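Local coordinates for protein H127A/Y244A mutant of alginate lyase AlyC3 in complex with dimannuronate (Psychromonas sp., PDB 7C8F) that cleaves the polysaccharide alginate as a lyase of family PL7 and is captured here, as a double mutant, with dimannuronate in its glycan pocket, at residues B[123-127]-B[140-144]; B[14-20]-B[62-67]; B[1-5]-B[41-45]; B[92-98]-B[259-265]. One frame throughout, in Å; residues are numbered along the deposited sequence.

Interaction 1: B[123-127]-B[140-144]. With BEM (beta-D-mannopyranuronic acid), chain D; BEM (beta-D-mannopyranuronic acid), chain C.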
# COMPACT_ATOMS: atom_id res chain seq x y z
N LEU B 123 -7.04 11.07 21.08
CA LEU B 123 -5.95 11.37 20.15
C LEU B 123 -5.92 10.27 19.12
O LEU B 123 -6.16 9.10 19.45
CB LEU B 123 -4.59 11.42 20.85
CG LEU B 123 -4.48 12.41 22.02
CD1 LEU B 123 -3.25 12.11 22.86
CD2 LEU B 123 -4.43 13.85 21.51
N GLN B 124 -5.61 10.61 17.87
CA GLN B 124 -5.63 9.61 16.81
C GLN B 124 -4.57 9.94 15.77
O GLN B 124 -4.28 11.10 15.48
CB GLN B 124 -7.03 9.55 16.18
CG GLN B 124 -7.28 8.44 15.18
CD GLN B 124 -8.76 8.13 15.01
OE1 GLN B 124 -9.47 7.88 15.99
NE2 GLN B 124 -9.23 8.14 13.77
N VAL B 125 -3.99 8.88 15.18
CA VAL B 125 -3.27 8.98 13.92
C VAL B 125 -4.08 8.17 12.93
O VAL B 125 -4.21 6.94 13.09
CB VAL B 125 -1.83 8.45 14.01
CG1 VAL B 125 -1.13 8.57 12.64
CG2 VAL B 125 -1.02 9.17 15.09
N ALA B 126 -4.64 8.84 11.92
CA ALA B 126 -5.41 8.20 10.87
C ALA B 126 -4.56 8.11 9.61
O ALA B 126 -3.49 8.72 9.52
CB ALA B 126 -6.65 9.03 10.56
N ASN B 127 -5.02 7.34 8.63
CA ASN B 127 -4.45 7.44 7.29
C ASN B 127 -5.45 8.10 6.37
O ASN B 127 -6.66 7.89 6.48
CB ASN B 127 -3.99 6.09 6.71
CG ASN B 127 -5.14 5.19 6.30
OD1 ASN B 127 -5.51 5.12 5.12
ND2 ASN B 127 -5.71 4.50 7.27
N HIS B 140 -9.09 2.00 9.09
CA HIS B 140 -8.64 1.70 10.43
C HIS B 140 -7.59 2.77 10.72
O HIS B 140 -6.69 2.99 9.88
CB HIS B 140 -7.97 0.32 10.53
CG HIS B 140 -8.77 -0.81 9.95
ND1 HIS B 140 -9.87 -1.35 10.58
CD2 HIS B 140 -8.61 -1.52 8.80
CE1 HIS B 140 -10.36 -2.34 9.85
NE2 HIS B 140 -9.61 -2.46 8.76
N PRO B 141 -7.64 3.44 11.86
CA PRO B 141 -6.56 4.37 12.21
C PRO B 141 -5.32 3.61 12.63
O PRO B 141 -5.40 2.50 13.16
CB PRO B 141 -7.14 5.17 13.39
CG PRO B 141 -8.13 4.27 13.99
CD PRO B 141 -8.68 3.36 12.90
N LEU B 142 -4.16 4.23 12.39
CA LEU B 142 -2.93 3.66 12.92
C LEU B 142 -2.95 3.61 14.44
O LEU B 142 -2.54 2.61 15.03
CB LEU B 142 -1.72 4.48 12.44
CG LEU B 142 -0.37 4.04 13.01
CD1 LEU B 142 -0.05 2.61 12.60
CD2 LEU B 142 0.73 4.99 12.59
N LEU B 143 -3.44 4.67 15.08
CA LEU B 143 -3.42 4.78 16.53
C LEU B 143 -4.70 5.43 17.01
O LEU B 143 -5.11 6.46 16.47
CB LEU B 143 -2.23 5.66 16.97
CG LEU B 143 -2.24 6.10 18.44
CD1 LEU B 143 -2.02 4.90 19.38
CD2 LEU B 143 -1.17 7.18 18.68
N ARG B 144 -5.23 4.89 18.08
CA ARG B 144 -6.24 5.52 18.86
C ARG B 144 -5.73 5.55 20.33
O ARG B 144 -5.37 4.55 20.85
CB ARG B 144 -7.60 4.83 18.81
CG ARG B 144 -8.29 4.85 17.49
CD ARG B 144 -9.72 4.32 17.62
NE ARG B 144 -9.78 2.97 18.12
CZ ARG B 144 -10.44 2.58 19.18
NH1 ARG B 144 -11.08 3.44 19.90
NH2 ARG B 144 -10.41 1.34 19.55
C1 BEM D . -13.15 3.06 13.93
C2 BEM D . -13.89 2.62 15.19
O2 BEM D . -14.79 1.57 14.87
C3 BEM D . -12.89 2.05 16.17
O3 BEM D . -13.54 1.45 17.24
C4 BEM D . -12.26 0.87 15.51
O4 BEM D . -11.54 0.09 16.41
C5 BEM D . -11.46 1.39 14.37
O5 BEM D . -12.38 1.97 13.49
C6 BEM D . -10.74 0.28 13.72
O6B BEM D . -11.23 -0.25 12.75
O6A BEM D . -9.61 0.13 14.08
C1 BEM C . -13.95 6.31 10.09
C2 BEM C . -13.63 4.93 9.56
O2 BEM C . -12.26 4.85 9.22
C3 BEM C . -14.00 3.89 10.58
O3 BEM C . -13.58 2.62 10.16
C4 BEM C . -13.42 4.21 11.95
O4 BEM C . -14.07 3.38 12.91
C5 BEM C . -13.70 5.65 12.31
O5 BEM C . -13.33 6.56 11.31
C6 BEM C . -12.87 5.94 13.50
O6B BEM C . -11.80 6.50 13.34
O6A BEM C . -13.37 5.76 14.61
O1 BEM C . -13.47 7.32 9.22
O HOH W 1 -7.61 5.99 9.44

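Interaction 2: B[14-20]-B[62-67]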
# COMPACT_ATOMS: atom_id res chain seq x y z
N PRO B 14 -11.48 29.62 21.18
CA PRO B 14 -10.14 29.01 21.11
C PRO B 14 -9.10 29.83 20.35
O PRO B 14 -7.94 29.87 20.76
CB PRO B 14 -10.43 27.64 20.45
CG PRO B 14 -11.81 27.30 20.96
CD PRO B 14 -12.56 28.64 20.96
N ALA B 15 -9.49 30.49 19.26
CA ALA B 15 -8.54 31.28 18.50
C ALA B 15 -7.99 32.48 19.27
O ALA B 15 -7.00 33.08 18.84
CB ALA B 15 -9.16 31.74 17.18
N ASN B 16 -8.57 32.82 20.42
CA ASN B 16 -8.08 33.93 21.23
C ASN B 16 -7.01 33.52 22.23
O ASN B 16 -6.55 34.36 23.00
CB ASN B 16 -9.23 34.61 21.96
CG ASN B 16 -10.01 35.55 21.07
OD1 ASN B 16 -9.49 36.03 20.06
ND2 ASN B 16 -11.26 35.82 21.43
N TYR B 17 -6.60 32.25 22.25
CA TYR B 17 -5.64 31.77 23.24
C TYR B 17 -4.34 31.38 22.55
O TYR B 17 -4.33 30.47 21.72
CB TYR B 17 -6.23 30.63 24.08
CG TYR B 17 -7.33 31.17 24.97
CD1 TYR B 17 -8.62 31.33 24.49
CD2 TYR B 17 -7.06 31.55 26.28
CE1 TYR B 17 -9.63 31.85 25.29
CE2 TYR B 17 -8.06 32.07 27.09
CZ TYR B 17 -9.34 32.21 26.59
OH TYR B 17 -10.34 32.72 27.39
N THR B 18 -3.26 32.08 22.90
CA THR B 18 -2.01 31.92 22.17
C THR B 18 -1.50 30.49 22.20
O THR B 18 -0.86 30.05 21.25
CB THR B 18 -0.93 32.87 22.72
OG1 THR B 18 -0.82 32.72 24.14
CG2 THR B 18 -1.26 34.32 22.37
N GLN B 19 -1.77 29.76 23.29
CA GLN B 19 -1.21 28.42 23.42
C GLN B 19 -1.84 27.44 22.43
O GLN B 19 -1.23 26.40 22.14
CB GLN B 19 -1.32 27.89 24.85
CG GLN B 19 -2.73 27.71 25.38
CD GLN B 19 -3.21 28.93 26.15
OE1 GLN B 19 -3.08 30.07 25.69
NE2 GLN B 19 -3.77 28.70 27.34
N PHE B 20 -3.02 27.76 21.90
CA PHE B 20 -3.68 26.93 20.90
C PHE B 20 -3.64 27.50 19.49
O PHE B 20 -4.01 26.79 18.54
CB PHE B 20 -5.14 26.67 21.30
CG PHE B 20 -5.31 26.14 22.70
CD1 PHE B 20 -4.74 24.93 23.07
CD2 PHE B 20 -6.01 26.86 23.66
CE1 PHE B 20 -4.87 24.45 24.36
CE2 PHE B 20 -6.14 26.39 24.95
CZ PHE B 20 -5.58 25.17 25.30
N LYS B 62 -12.68 29.90 30.37
CA LYS B 62 -11.96 31.14 30.64
C LYS B 62 -11.16 31.07 31.94
O LYS B 62 -10.12 31.73 32.05
CB LYS B 62 -12.93 32.33 30.66
CG LYS B 62 -13.45 32.72 29.28
CD LYS B 62 -14.15 34.08 29.33
CE LYS B 62 -14.41 34.63 27.94
NZ LYS B 62 -14.96 36.02 28.01
N LYS B 63 -11.61 30.28 32.90
CA LYS B 63 -10.89 30.21 34.17
C LYS B 63 -9.66 29.32 34.09
O LYS B 63 -8.57 29.72 34.52
CB LYS B 63 -11.84 29.74 35.28
CG LYS B 63 -11.22 29.80 36.67
CD LYS B 63 -12.10 30.56 37.63
CE LYS B 63 -11.49 30.58 39.02
NZ LYS B 63 -11.26 29.20 39.53
N SER B 64 -9.81 28.12 33.53
CA SER B 64 -8.70 27.18 33.45
C SER B 64 -7.87 27.34 32.18
O SER B 64 -6.72 26.88 32.14
CB SER B 64 -9.21 25.74 33.52
OG SER B 64 -9.98 25.42 32.36
N GLU B 65 -8.42 28.00 31.16
CA GLU B 65 -7.83 28.09 29.83
C GLU B 65 -7.66 26.73 29.17
O GLU B 65 -6.81 26.57 28.29
CB GLU B 65 -6.51 28.88 29.80
CG GLU B 65 -6.67 30.32 30.33
CD GLU B 65 -5.57 31.27 29.87
OE1 GLU B 65 -4.68 30.85 29.10
OE2 GLU B 65 -5.58 32.44 30.29
N ALA B 66 -8.43 25.73 29.59
CA ALA B 66 -8.40 24.45 28.90
C ALA B 66 -9.25 24.53 27.64
O ALA B 66 -10.32 25.15 27.62
CB ALA B 66 -8.95 23.34 29.80
N LEU B 67 -8.76 23.90 26.57
CA LEU B 67 -9.55 23.71 25.37
C LEU B 67 -10.48 22.52 25.61
O LEU B 67 -10.01 21.40 25.86
CB LEU B 67 -8.63 23.46 24.18
CG LEU B 67 -9.31 23.23 22.83
CD1 LEU B 67 -10.23 24.42 22.46
CD2 LEU B 67 -8.27 22.99 21.75
O HOH W 2 -9.45 33.45 30.05
O HOH W 3 -4.23 26.14 28.63
O HOH W 4 -2.98 32.32 27.06

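Interaction 3: B[1-5]-B[41-45]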
# COMPACT_ATOMS: atom_id res chain seq x y z
N ASN B 1 -27.62 21.72 11.63
CA ASN B 1 -26.56 22.69 11.46
C ASN B 1 -25.87 22.99 12.76
O ASN B 1 -26.51 23.33 13.72
CB ASN B 1 -27.13 23.98 10.90
CG ASN B 1 -26.19 24.66 9.96
OD1 ASN B 1 -25.40 24.03 9.29
ND2 ASN B 1 -26.27 25.96 9.90
N VAL B 2 -24.56 22.86 12.80
CA VAL B 2 -23.82 23.14 14.02
C VAL B 2 -23.74 24.66 14.15
O VAL B 2 -23.53 25.35 13.17
CB VAL B 2 -22.39 22.55 14.01
CG1 VAL B 2 -21.63 23.04 15.21
CG2 VAL B 2 -22.40 21.03 14.03
N GLN B 3 -23.93 25.15 15.36
CA GLN B 3 -23.93 26.58 15.66
C GLN B 3 -22.77 27.09 16.48
O GLN B 3 -22.12 26.33 17.13
CB GLN B 3 -25.23 26.95 16.40
CG GLN B 3 -25.65 26.00 17.50
CD GLN B 3 -24.80 26.05 18.76
OE1 GLN B 3 -24.38 27.12 19.21
NE2 GLN B 3 -24.54 24.87 19.34
N PHE B 4 -22.53 28.39 16.43
CA PHE B 4 -21.47 29.02 17.17
C PHE B 4 -22.05 30.14 18.02
O PHE B 4 -22.94 30.82 17.58
CB PHE B 4 -20.31 29.48 16.25
CG PHE B 4 -19.70 28.36 15.47
CD1 PHE B 4 -19.47 27.15 16.06
CD2 PHE B 4 -19.40 28.49 14.16
CE1 PHE B 4 -18.94 26.10 15.36
CE2 PHE B 4 -18.87 27.42 13.45
CZ PHE B 4 -18.64 26.24 14.06
N SER B 5 -21.59 30.25 19.25
CA SER B 5 -22.03 31.27 20.20
C SER B 5 -21.13 31.19 21.41
O SER B 5 -20.92 30.11 21.90
CB SER B 5 -23.43 31.00 20.73
OG SER B 5 -23.76 31.96 21.68
N LYS B 41 -21.29 14.57 10.19
CA LYS B 41 -20.12 15.40 10.42
C LYS B 41 -20.10 16.69 9.61
O LYS B 41 -20.34 16.69 8.46
CB LYS B 41 -18.86 14.59 10.10
CG LYS B 41 -17.61 15.13 10.72
CD LYS B 41 -16.64 14.00 10.99
CE LYS B 41 -16.00 13.56 9.69
NZ LYS B 41 -15.18 12.34 9.81
N GLU B 42 -19.79 17.78 10.27
CA GLU B 42 -19.68 19.09 9.66
C GLU B 42 -18.26 19.57 9.80
O GLU B 42 -17.58 19.21 10.70
CB GLU B 42 -20.60 20.05 10.33
CG GLU B 42 -22.04 19.67 10.16
CD GLU B 42 -22.96 20.80 10.48
OE1 GLU B 42 -22.74 21.92 10.04
OE2 GLU B 42 -23.95 20.55 11.12
N TYR B 43 -17.85 20.38 8.86
CA TYR B 43 -16.51 20.90 8.78
C TYR B 43 -16.47 22.39 8.90
O TYR B 43 -17.26 23.06 8.31
CB TYR B 43 -15.92 20.46 7.43
CG TYR B 43 -15.96 18.98 7.19
CD1 TYR B 43 -17.10 18.35 6.72
CD2 TYR B 43 -14.87 18.22 7.42
CE1 TYR B 43 -17.10 17.01 6.50
CE2 TYR B 43 -14.86 16.88 7.21
CZ TYR B 43 -15.99 16.28 6.75
OH TYR B 43 -15.94 14.95 6.58
N PHE B 44 -15.53 22.90 9.67
CA PHE B 44 -15.34 24.33 9.86
C PHE B 44 -13.85 24.64 9.85
O PHE B 44 -13.02 23.75 10.05
CB PHE B 44 -15.98 24.82 11.16
CG PHE B 44 -17.45 24.50 11.25
CD1 PHE B 44 -18.38 25.29 10.60
CD2 PHE B 44 -17.89 23.41 11.97
CE1 PHE B 44 -19.73 24.99 10.67
CE2 PHE B 44 -19.24 23.10 12.05
CZ PHE B 44 -20.16 23.90 11.39
N ALA B 45 -13.52 25.90 9.61
CA ALA B 45 -12.13 26.32 9.55
C ALA B 45 -11.33 25.49 8.54
O ALA B 45 -10.20 25.08 8.80
CB ALA B 45 -11.48 26.32 10.93

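Interaction 4: B[92-98]-B[259-265]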
# COMPACT_ATOMS: atom_id res chain seq x y z
N ASN B 92 14.12 11.84 7.80
CA ASN B 92 14.29 13.28 7.96
C ASN B 92 12.97 14.03 8.09
O ASN B 92 12.95 15.25 7.93
CB ASN B 92 15.10 13.84 6.79
CG ASN B 92 14.44 13.58 5.45
OD1 ASN B 92 13.87 12.52 5.19
ND2 ASN B 92 14.52 14.57 4.57
N LYS B 93 11.87 13.33 8.36
CA LYS B 93 10.57 13.99 8.51
C LYS B 93 9.86 13.37 9.71
O LYS B 93 9.44 12.20 9.65
CB LYS B 93 9.73 13.87 7.24
CG LYS B 93 10.43 14.42 6.00
CD LYS B 93 9.45 14.58 4.84
CE LYS B 93 10.18 14.92 3.54
NZ LYS B 93 10.37 16.38 3.42
N LEU B 94 9.73 14.14 10.78
CA LEU B 94 9.14 13.67 12.03
C LEU B 94 8.02 14.63 12.41
O LEU B 94 8.20 15.85 12.34
CB LEU B 94 10.19 13.64 13.16
CG LEU B 94 11.46 12.83 12.90
CD1 LEU B 94 12.40 12.90 14.10
CD2 LEU B 94 11.12 11.40 12.57
N TYR B 95 6.88 14.09 12.81
CA TYR B 95 5.68 14.86 13.07
C TYR B 95 5.20 14.56 14.48
O TYR B 95 5.05 13.39 14.84
CB TYR B 95 4.59 14.52 12.04
CG TYR B 95 5.11 14.80 10.64
CD1 TYR B 95 5.78 13.82 9.93
CD2 TYR B 95 4.99 16.06 10.08
CE1 TYR B 95 6.30 14.08 8.67
CE2 TYR B 95 5.50 16.33 8.82
CZ TYR B 95 6.16 15.33 8.13
OH TYR B 95 6.67 15.57 6.86
N THR B 96 5.00 15.60 15.28
CA THR B 96 4.72 15.43 16.70
C THR B 96 3.44 16.14 17.11
O THR B 96 3.24 17.31 16.78
CB THR B 96 5.88 15.93 17.58
OG1 THR B 96 7.07 15.19 17.25
CG2 THR B 96 5.55 15.71 19.06
N LEU B 97 2.59 15.43 17.83
CA LEU B 97 1.40 15.98 18.44
C LEU B 97 1.61 15.87 19.94
O LEU B 97 1.88 14.78 20.46
CB LEU B 97 0.16 15.19 18.02
CG LEU B 97 -1.18 15.78 18.45
CD1 LEU B 97 -1.48 17.03 17.58
CD2 LEU B 97 -2.29 14.73 18.36
N SER B 98 1.50 16.99 20.62
CA SER B 98 1.69 17.04 22.05
C SER B 98 0.45 17.56 22.72
O SER B 98 -0.03 18.58 22.37
CB SER B 98 2.85 17.96 22.41
OG SER B 98 4.02 17.58 21.79
N GLU B 259 -0.51 20.95 20.85
CA GLU B 259 0.51 21.47 19.95
C GLU B 259 0.79 20.47 18.85
O GLU B 259 0.67 19.26 19.04
CB GLU B 259 1.81 21.75 20.69
CG GLU B 259 1.68 22.83 21.76
CD GLU B 259 2.92 22.99 22.60
OE1 GLU B 259 3.93 22.30 22.33
OE2 GLU B 259 2.90 23.82 23.53
N TYR B 260 1.21 21.01 17.71
CA TYR B 260 1.63 20.25 16.53
C TYR B 260 2.92 20.82 16.00
O TYR B 260 3.05 21.98 15.87
CB TYR B 260 0.60 20.27 15.41
CG TYR B 260 1.11 19.79 14.06
CD1 TYR B 260 1.40 18.48 13.83
CD2 TYR B 260 1.24 20.67 13.01
CE1 TYR B 260 1.87 18.06 12.62
CE2 TYR B 260 1.71 20.25 11.80
CZ TYR B 260 2.00 18.95 11.61
OH TYR B 260 2.44 18.54 10.43
N LYS B 261 3.87 19.97 15.69
CA LYS B 261 5.13 20.38 15.16
C LYS B 261 5.65 19.43 14.10
O LYS B 261 5.65 18.28 14.28
CB LYS B 261 6.15 20.44 16.27
CG LYS B 261 7.41 21.11 15.86
CD LYS B 261 8.14 21.62 17.09
CE LYS B 261 7.62 22.97 17.53
NZ LYS B 261 6.86 22.96 18.81
N ALA B 262 6.09 19.97 12.99
CA ALA B 262 6.71 19.20 11.94
C ALA B 262 8.20 19.49 11.94
O ALA B 262 8.57 20.60 11.92
CB ALA B 262 6.12 19.59 10.61
N LEU B 263 9.01 18.46 11.98
CA LEU B 263 10.44 18.62 11.92
C LEU B 263 10.96 17.97 10.66
O LEU B 263 11.19 16.83 10.61
CB LEU B 263 11.11 17.98 13.12
CG LEU B 263 10.64 18.51 14.44
CD1 LEU B 263 11.39 17.86 15.57
CD2 LEU B 263 10.74 19.99 14.57
N GLU B 264 11.12 18.77 9.64
CA GLU B 264 11.57 18.32 8.34
C GLU B 264 12.96 18.86 8.07
O GLU B 264 13.12 20.02 7.95
CB GLU B 264 10.60 18.73 7.25
CG GLU B 264 9.19 18.19 7.45
CD GLU B 264 8.21 18.70 6.44
OE1 GLU B 264 8.52 19.68 5.78
OE2 GLU B 264 7.16 18.12 6.29
N THR B 265 13.93 17.98 8.02
CA THR B 265 15.33 18.33 7.84
C THR B 265 15.89 17.77 6.55
O THR B 265 15.22 17.06 5.88
CB THR B 265 16.13 17.84 9.02
OG1 THR B 265 15.94 16.44 9.19
CG2 THR B 265 15.66 18.55 10.26
O HOH W 5 12.69 17.57 4.70

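Interaction 1: B[123-127]-B[140-144]
Q124 holds its CG trans to the backbone N (chi1 -173°), whereas R144 sets CG opposite its carbonyl carbon (chi1 -67°). The two chains thereby run side by side in the same direction, Q124 OE1 3.6 Å from R144 CG, with amide and guanidinium planes nearly perpendicular. In one of two modelled conformers, Q124 NE2 donates to O6B of the chain C mannuronate at 3.1 Å. H140 ND1 grips O6B of the chain D mannuronate at 2.8 Å in an almost straight bond (163°), while its NE2 is bonded to the backbone N of C169, so both ring nitrogens fix the imidazole. R144 lays a guanidinium face against O3 of that second sugar and sends NH1 to E119; an alanine here would probably leave E119 without its ion-pair mate and uncover that side of the mannuronate. Behind the pocket, L142 and L143 both face V125 in a classic beta bulge, V125 N bonding L143 O at 3.0 Å and L143 N returning to V125 O at 3.1 Å. Strand 119-129 is flanked by 143-148 and 235-240 in one sheet, while V125 and L143 turn to V209 and I207 on strand 203-210 of the other.

Interaction 2: B[14-20]-B[62-67]
The turn joining strands 58-60 and 67-72, where S64 OG accepts from A66 N in an ST turn, is clasped at E65 by Y17, just ahead of helix 18-25, and Q19 in its first turn. Q19 NE2 donates to E65 OE1 at 2.9 Å, almost perfectly straight (175°), in the plane of its own amide and onto the anti lone pair of the carboxylate. A bend at chi2 (-94°) turns the Q19 amide to this partner, and a water bridges Q19 OE1 to the same E65 OE1. The E65 carboxylate also lies at the edge of the Y17 ring, OE1 3.8 Å from CD2, and another water links Y17 OH to K62 O. A lysine in place of E65 would probably cost the Q19 amide its straight bond to the carboxylate, leaving it to its water partners. Deeper in, F20 is sandwiched: Q19 CG covers one face and L67 CB makes a CH-pi contact on the other, 3.9 Å from the F20 ring centroid, while E65 O sits at the rim, 3.4 Å from F20 CE2. P14 and Y17 rest on V60 of strand 58-60, and L67 carries the contact into the sheet through F255 and L258 of strand 250-264.

Interaction 3: B[1-5]-B[41-45]
V2 N points into the carboxylate of E42, which receives it through two weak hydrogen bonds: OE2 is 2.9 Å from V2 N but bent to 128°, whereas OE1 is 3.4 Å from V2 N and nearly straight at 176°. The amino terminus adds a long salt bridge, N1 N to E42 OE2 at 3.9 Å, and has a second, weakly bonded acid partner in D33. One carboxylate thus gathers the first two backbone nitrogens of the chain, and its negative charge would probably steady the terminal ammonium. E42 reaches them because its chain stays extended beyond CG, and V2 CG2 passes alongside it, 3.3 Å from E42 OE2.

Outward from this polar end the contact becomes apolar. V2 CB packs 3.7 Å from F44 CZ. Next to it F4 and F44 approach from opposite directions and form a T-shaped pair: the edge of F4 is driven at the face of F44, with CZ over the centre of that ring, the centroids 4.6 Å apart and the planes at 73°. The N-terminal segment thus packs along the side chains of 42-44, an edge strand paired within its sheet with 27-31 alone, E42 bonding I31 and F44 bonding L29. From there the segment continues to the loop at 53-55, where F4 rests on I53, Q3 O accepts from N55 ND2 and S5 bonds V54.

Interaction 4: B[92-98]-B[259-265]
Y95 has the most surface covered here, and it is met from several sides. Its OH donates to E264 OE2 at 2.7 Å, reaching the anti side of a carboxylate whose plane stands almost perpendicular to the ring. A262 CB packs 3.7 Å from Y95 CD2, and Y260 OH arrives at the ring edge, 3.6 Å from that same CD2; beyond the segments, F86 stacks on the ring. With CG opposite the carbonyl carbon (chi1 -58°), Y95 leans along its own face of the sheet, two residues down the partner strand, to E264.

The two strands form a regular antiparallel pair, their axes 4.8 Å apart at 169°, at the middle of the seven-stranded outer sheet in a beta-sandwich consistent with the jelly roll of this family. At E259 the pairing carries on toward the rest of both strands: its N bonds S98 O at 2.9 Å and its O accepts from S98 N, while L97 CD1 lies 3.4 Å from E259 O. At N92, just before strand 93-103 begins, a side-chain bond is added to the backbone one. N92 O accepts from T265 N, and N92 ND2 donates to T265 O at 2.9 Å; a water ties this carbonyl to K93 NZ.

In the fold
Interaction 1 is the buried member of the set, interaction 3 lies on the surface, and interactions 2 and 4 are partly buried. Interactions 1 and 3 reach the same sheet, the first at its sugar-binding strands and the second at the short strand 42-44. Interactions 2 and 4 both involve the seven-stranded sheet and strand 250-264. L123 CD2 and L97 CD2, 3.9 Å apart, join interactions 1 and 4 across the sandwich. Chemistry follows place: continuous backbone pairing in interaction 4, a bulged pairing with ligand-directed polar groups in interaction 1, and, in interactions 2 and 3, which cross along the chain, clasps centred on a glutamate carboxylate, E65 in one and E42 in the other, backed by aromatic rings.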